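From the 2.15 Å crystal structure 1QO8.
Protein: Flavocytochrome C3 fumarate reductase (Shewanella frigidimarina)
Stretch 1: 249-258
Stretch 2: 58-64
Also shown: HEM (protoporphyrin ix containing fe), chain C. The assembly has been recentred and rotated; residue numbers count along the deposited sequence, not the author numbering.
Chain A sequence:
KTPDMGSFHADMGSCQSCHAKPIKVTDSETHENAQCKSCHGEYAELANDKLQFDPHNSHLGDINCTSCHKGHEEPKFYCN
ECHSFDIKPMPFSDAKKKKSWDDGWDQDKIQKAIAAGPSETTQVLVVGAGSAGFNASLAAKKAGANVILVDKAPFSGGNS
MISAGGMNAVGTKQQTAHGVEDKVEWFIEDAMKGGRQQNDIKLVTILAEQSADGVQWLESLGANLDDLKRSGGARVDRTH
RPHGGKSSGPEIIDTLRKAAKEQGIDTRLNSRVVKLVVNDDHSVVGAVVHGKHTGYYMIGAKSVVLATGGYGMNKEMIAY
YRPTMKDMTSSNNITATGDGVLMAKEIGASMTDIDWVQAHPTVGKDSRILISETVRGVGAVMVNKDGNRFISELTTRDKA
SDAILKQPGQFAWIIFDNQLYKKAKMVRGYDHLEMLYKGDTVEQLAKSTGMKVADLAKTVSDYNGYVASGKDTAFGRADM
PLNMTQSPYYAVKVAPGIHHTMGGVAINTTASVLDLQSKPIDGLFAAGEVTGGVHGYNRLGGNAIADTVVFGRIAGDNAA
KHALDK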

# COMPACT_ATOMS: atom_id res chain seq x y z
N GLY A 249 9.17 -10.60 -27.00
CA GLY A 249 9.82 -9.52 -26.31
C GLY A 249 10.86 -8.85 -27.27
O GLY A 249 10.77 -7.65 -27.46
N PRO A 250 11.83 -9.66 -27.72
CA PRO A 250 12.92 -9.17 -28.56
C PRO A 250 12.35 -8.70 -29.87
O PRO A 250 12.65 -7.57 -30.31
CB PRO A 250 13.85 -10.39 -28.75
CG PRO A 250 13.67 -11.12 -27.43
CD PRO A 250 12.21 -10.94 -27.07
N GLU A 251 11.43 -9.46 -30.47
CA GLU A 251 10.76 -8.95 -31.67
C GLU A 251 10.19 -7.56 -31.40
O GLU A 251 10.28 -6.70 -32.29
CB GLU A 251 9.65 -9.84 -32.16
CG GLU A 251 9.00 -9.52 -33.46
CD GLU A 251 9.81 -9.75 -34.71
OE1 GLU A 251 10.98 -10.17 -34.60
OE2 GLU A 251 9.22 -9.42 -35.78
N ILE A 252 9.34 -7.46 -30.36
CA ILE A 252 8.63 -6.19 -30.15
C ILE A 252 9.55 -5.00 -29.87
O ILE A 252 9.32 -3.94 -30.46
CB ILE A 252 7.49 -6.30 -29.13
CG1 ILE A 252 6.38 -7.21 -29.66
CG2 ILE A 252 6.88 -4.93 -28.85
CD1 ILE A 252 5.29 -7.60 -28.65
N ILE A 253 10.51 -5.08 -29.02
CA ILE A 253 11.45 -4.04 -28.61
C ILE A 253 12.44 -3.84 -29.77
O ILE A 253 12.80 -2.69 -29.98
CB ILE A 253 12.28 -4.49 -27.38
CG1 ILE A 253 11.41 -4.37 -26.13
CG2 ILE A 253 13.63 -3.79 -27.16
CD1 ILE A 253 10.70 -3.06 -25.89
N ASP A 254 12.84 -4.89 -30.48
CA ASP A 254 13.66 -4.65 -31.70
C ASP A 254 12.85 -3.78 -32.66
O ASP A 254 13.35 -2.78 -33.21
CB ASP A 254 14.19 -5.91 -32.38
CG ASP A 254 15.30 -6.59 -31.59
OD1 ASP A 254 15.84 -6.16 -30.54
OD2 ASP A 254 15.78 -7.69 -31.96
N THR A 255 11.55 -4.05 -32.84
CA THR A 255 10.75 -3.33 -33.79
C THR A 255 10.52 -1.87 -33.36
O THR A 255 10.55 -0.97 -34.18
CB THR A 255 9.37 -3.98 -33.96
OG1 THR A 255 9.63 -5.31 -34.37
CG2 THR A 255 8.56 -3.28 -35.03
N LEU A 256 10.26 -1.64 -32.07
CA LEU A 256 10.03 -0.32 -31.54
C LEU A 256 11.35 0.47 -31.50
O LEU A 256 11.27 1.63 -31.83
CB LEU A 256 9.37 -0.39 -30.14
CG LEU A 256 7.99 -1.02 -30.10
CD1 LEU A 256 7.68 -1.55 -28.68
CD2 LEU A 256 6.86 -0.10 -30.62
N ARG A 257 12.51 -0.12 -31.19
CA ARG A 257 13.75 0.58 -31.26
C ARG A 257 14.02 1.12 -32.69
O ARG A 257 14.50 2.27 -32.84
CB ARG A 257 15.00 -0.25 -30.93
CG ARG A 257 15.08 -0.70 -29.48
CD ARG A 257 16.17 -1.75 -29.31
NE ARG A 257 16.50 -1.91 -27.90
CZ ARG A 257 17.36 -2.85 -27.54
NH1 ARG A 257 17.86 -3.69 -28.46
NH2 ARG A 257 17.70 -3.04 -26.29
N LYS A 258 13.88 0.24 -33.69
CA LYS A 258 14.07 0.69 -35.05
C LYS A 258 13.04 1.74 -35.45
O LYS A 258 13.47 2.78 -35.95
CB LYS A 258 14.03 -0.41 -36.13
CG LYS A 258 15.15 -1.41 -35.79
CD LYS A 258 15.82 -1.92 -37.04
CE LYS A 258 17.19 -2.56 -36.75
NZ LYS A 258 17.74 -2.86 -38.15
CHA HEM C . 17.17 -16.46 -23.08
CHB HEM C . 21.87 -15.63 -23.96
CHC HEM C . 21.30 -11.46 -21.58
CHD HEM C . 17.06 -12.96 -19.78
C1A HEM C . 18.42 -16.61 -23.59
C2A HEM C . 18.92 -17.58 -24.55
C3A HEM C . 20.20 -17.34 -24.80
C4A HEM C . 20.59 -16.20 -23.96
CMA HEM C . 21.22 -18.08 -25.70
CAA HEM C . 18.06 -18.75 -25.13
CBA HEM C . 17.43 -18.43 -26.50
CGA HEM C . 16.32 -17.41 -26.33
O1A HEM C . 16.53 -16.31 -26.95
O2A HEM C . 15.31 -17.69 -25.62
C1B HEM C . 22.06 -14.32 -23.54
C2B HEM C . 23.21 -13.47 -23.85
C3B HEM C . 23.01 -12.33 -23.23
C4B HEM C . 21.79 -12.38 -22.47
CMB HEM C . 24.31 -13.94 -24.80
CAB HEM C . 23.83 -10.97 -23.29
CBB HEM C . 24.60 -10.68 -24.34
C1C HEM C . 20.17 -11.51 -20.81
C2C HEM C . 19.65 -10.49 -19.90
C3C HEM C . 18.47 -10.90 -19.45
C4C HEM C . 18.19 -12.19 -20.04
CMC HEM C . 20.45 -9.22 -19.60
CAC HEM C . 17.42 -10.22 -18.50
CBC HEM C . 17.19 -8.90 -18.52
C1D HEM C . 16.69 -14.03 -20.55
C2D HEM C . 15.39 -14.72 -20.47
C3D HEM C . 15.42 -15.67 -21.39
C4D HEM C . 16.70 -15.64 -22.07
CMD HEM C . 14.28 -14.33 -19.47
CAD HEM C . 14.31 -16.73 -21.72
CBD HEM C . 14.65 -18.09 -21.18
CGD HEM C . 13.69 -19.27 -21.47
O1D HEM C . 12.46 -19.10 -21.42
O2D HEM C . 14.18 -20.39 -21.76
NA HEM C . 19.48 -15.74 -23.31
NB HEM C . 21.24 -13.64 -22.67
NC HEM C . 19.24 -12.53 -20.87
ND HEM C . 17.46 -14.61 -21.52
FE HEM C . 19.33 -14.07 -22.16
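Stretch 2 (58-64) SHLGDIN

Stretch 2 is an irregular segment laid along one side of a helix. Residues 249-258 belong to a longer helix that runs on at both ends, whereas 58-64 has no regular helix or strand and opens with a type I turn from Ser58 to Gly61, closed by Gly61 N to Ser58 O at 3.2 Å. The two stretches advance in the same general sense: the CA atoms of Pro250 and His59 lie 5.9 Å apart, and those of Asp254 and Gly61 6.5 Å apart. Four helix residues thus pass while the loop moves two, and the contact falls on Pro250, Asp254 and Arg257, a spacing of four and then three that keeps them on one helical side.

Pro250 opens the contact. Its CB packs 3.8 Å from His59 O and its CG 4.0 Å from His59 CB, so the proline ring supports the base of the histidine without reaching its imidazole. The imidazole leads away from the helix to the heme, where His59 NE2 binds HEM FE at 1.9 Å, so the residue against Pro250 is also an iron ligand. Glu251, Ile252 and Ile253, next along, make no contact with the loop.

Asp254 works through water. Its CA-to-CB bond points sideways, but the carboxylate comes nearer, and two waters fill the gap to His59 O. One donates to Asp254 OD2 at 2.5 Å and to His59 O at 2.6 Å; the other donates to Asp254 OD1 at 2.8 Å and to His59 O at 3.1 Å. Gly61 CA sits 3.9 Å from Asp254 OD1. Here glycine suits the site twice over: its phi is positive, at 86°, and an ideal CB would lie 2.4 Å from Asp254 OD1 and 2.9 Å from Arg257 NH1.

Thr255 and Leu256 are out of reach, and Arg257 then supplies the direct polar contact. Its CA-to-CB bond points toward the loop, and the side chain, with chi1 m and chi2 and chi3 t, carries the guanidinium to it; NH1 donates to Leu60 O at 2.7 Å, with a weak second bond from NH2 to the same Leu60 O at 3.3 Å. The carbonyl lies near the guanidinium plane, at its edge, as such bonding requires. A third water accepts from Arg257 NH1 at 2.9 Å and from Asp62 N at 2.6 Å, while donating to Asp254 OD1 at 3.2 Å. Farther along the loop, Ile63 CG2 rests 3.7 Å from Arg257 NH2.

The rule is economical: this helix meets the loop largely at its backbone, the carbonyls of His59 and Leu60 and, through water, Asp62 N, using one proline, one arginine and an aspartate bridged by water.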

# COMPACT_ATOMS: atom_id res chain seq x y z
N SER A 58 22.90 -11.49 -29.50
CA SER A 58 22.13 -12.00 -28.37
C SER A 58 20.74 -11.47 -28.63
O SER A 58 20.64 -10.51 -29.43
CB SER A 58 22.81 -11.50 -27.12
OG SER A 58 22.33 -10.19 -26.77
N HIS A 59 19.75 -11.90 -27.82
CA HIS A 59 18.40 -11.35 -27.89
C HIS A 59 18.31 -9.89 -27.42
O HIS A 59 17.38 -9.17 -27.82
CB HIS A 59 17.44 -12.26 -27.10
CG HIS A 59 17.77 -12.42 -25.62
ND1 HIS A 59 17.44 -11.49 -24.68
CD2 HIS A 59 18.44 -13.37 -24.95
CE1 HIS A 59 17.86 -11.93 -23.47
NE2 HIS A 59 18.49 -13.12 -23.61
N LEU A 60 19.24 -9.37 -26.66
CA LEU A 60 19.37 -7.92 -26.33
C LEU A 60 19.40 -7.03 -27.58
O LEU A 60 18.91 -5.91 -27.43
CB LEU A 60 20.63 -7.65 -25.51
CG LEU A 60 20.73 -8.43 -24.19
CD1 LEU A 60 21.95 -8.17 -23.36
CD2 LEU A 60 19.48 -8.16 -23.32
N GLY A 61 19.90 -7.47 -28.74
CA GLY A 61 19.63 -6.74 -30.02
C GLY A 61 20.79 -5.65 -30.03
O GLY A 61 21.86 -5.86 -29.47
N ASP A 62 20.55 -4.56 -30.68
CA ASP A 62 21.69 -3.68 -31.08
C ASP A 62 21.99 -2.70 -29.95
O ASP A 62 21.28 -1.70 -29.85
CB ASP A 62 21.22 -2.89 -32.31
CG ASP A 62 22.46 -2.14 -32.88
OD1 ASP A 62 23.60 -2.15 -32.45
OD2 ASP A 62 22.22 -1.42 -33.87
N ILE A 63 22.77 -2.98 -28.94
CA ILE A 63 22.96 -2.08 -27.81
C ILE A 63 24.37 -1.47 -27.79
O ILE A 63 25.25 -2.06 -28.46
CB ILE A 63 22.82 -2.90 -26.49
CG1 ILE A 63 23.85 -4.02 -26.45
CG2 ILE A 63 21.38 -3.40 -26.39
CD1 ILE A 63 23.82 -4.76 -25.08
N ASN A 64 24.65 -0.49 -26.90
CA ASN A 64 26.00 0.04 -26.80
C ASN A 64 27.03 -1.02 -26.50
O ASN A 64 26.72 -1.73 -25.55
CB ASN A 64 26.13 1.19 -25.80
CG ASN A 64 25.58 2.51 -26.32
OD1 ASN A 64 25.51 2.78 -27.52
ND2 ASN A 64 25.06 3.39 -25.45
O HOH W 1 17.04 -9.16 -30.42
O HOH W 2 15.50 -6.65 -27.85
O HOH W 3 18.07 -3.95 -31.33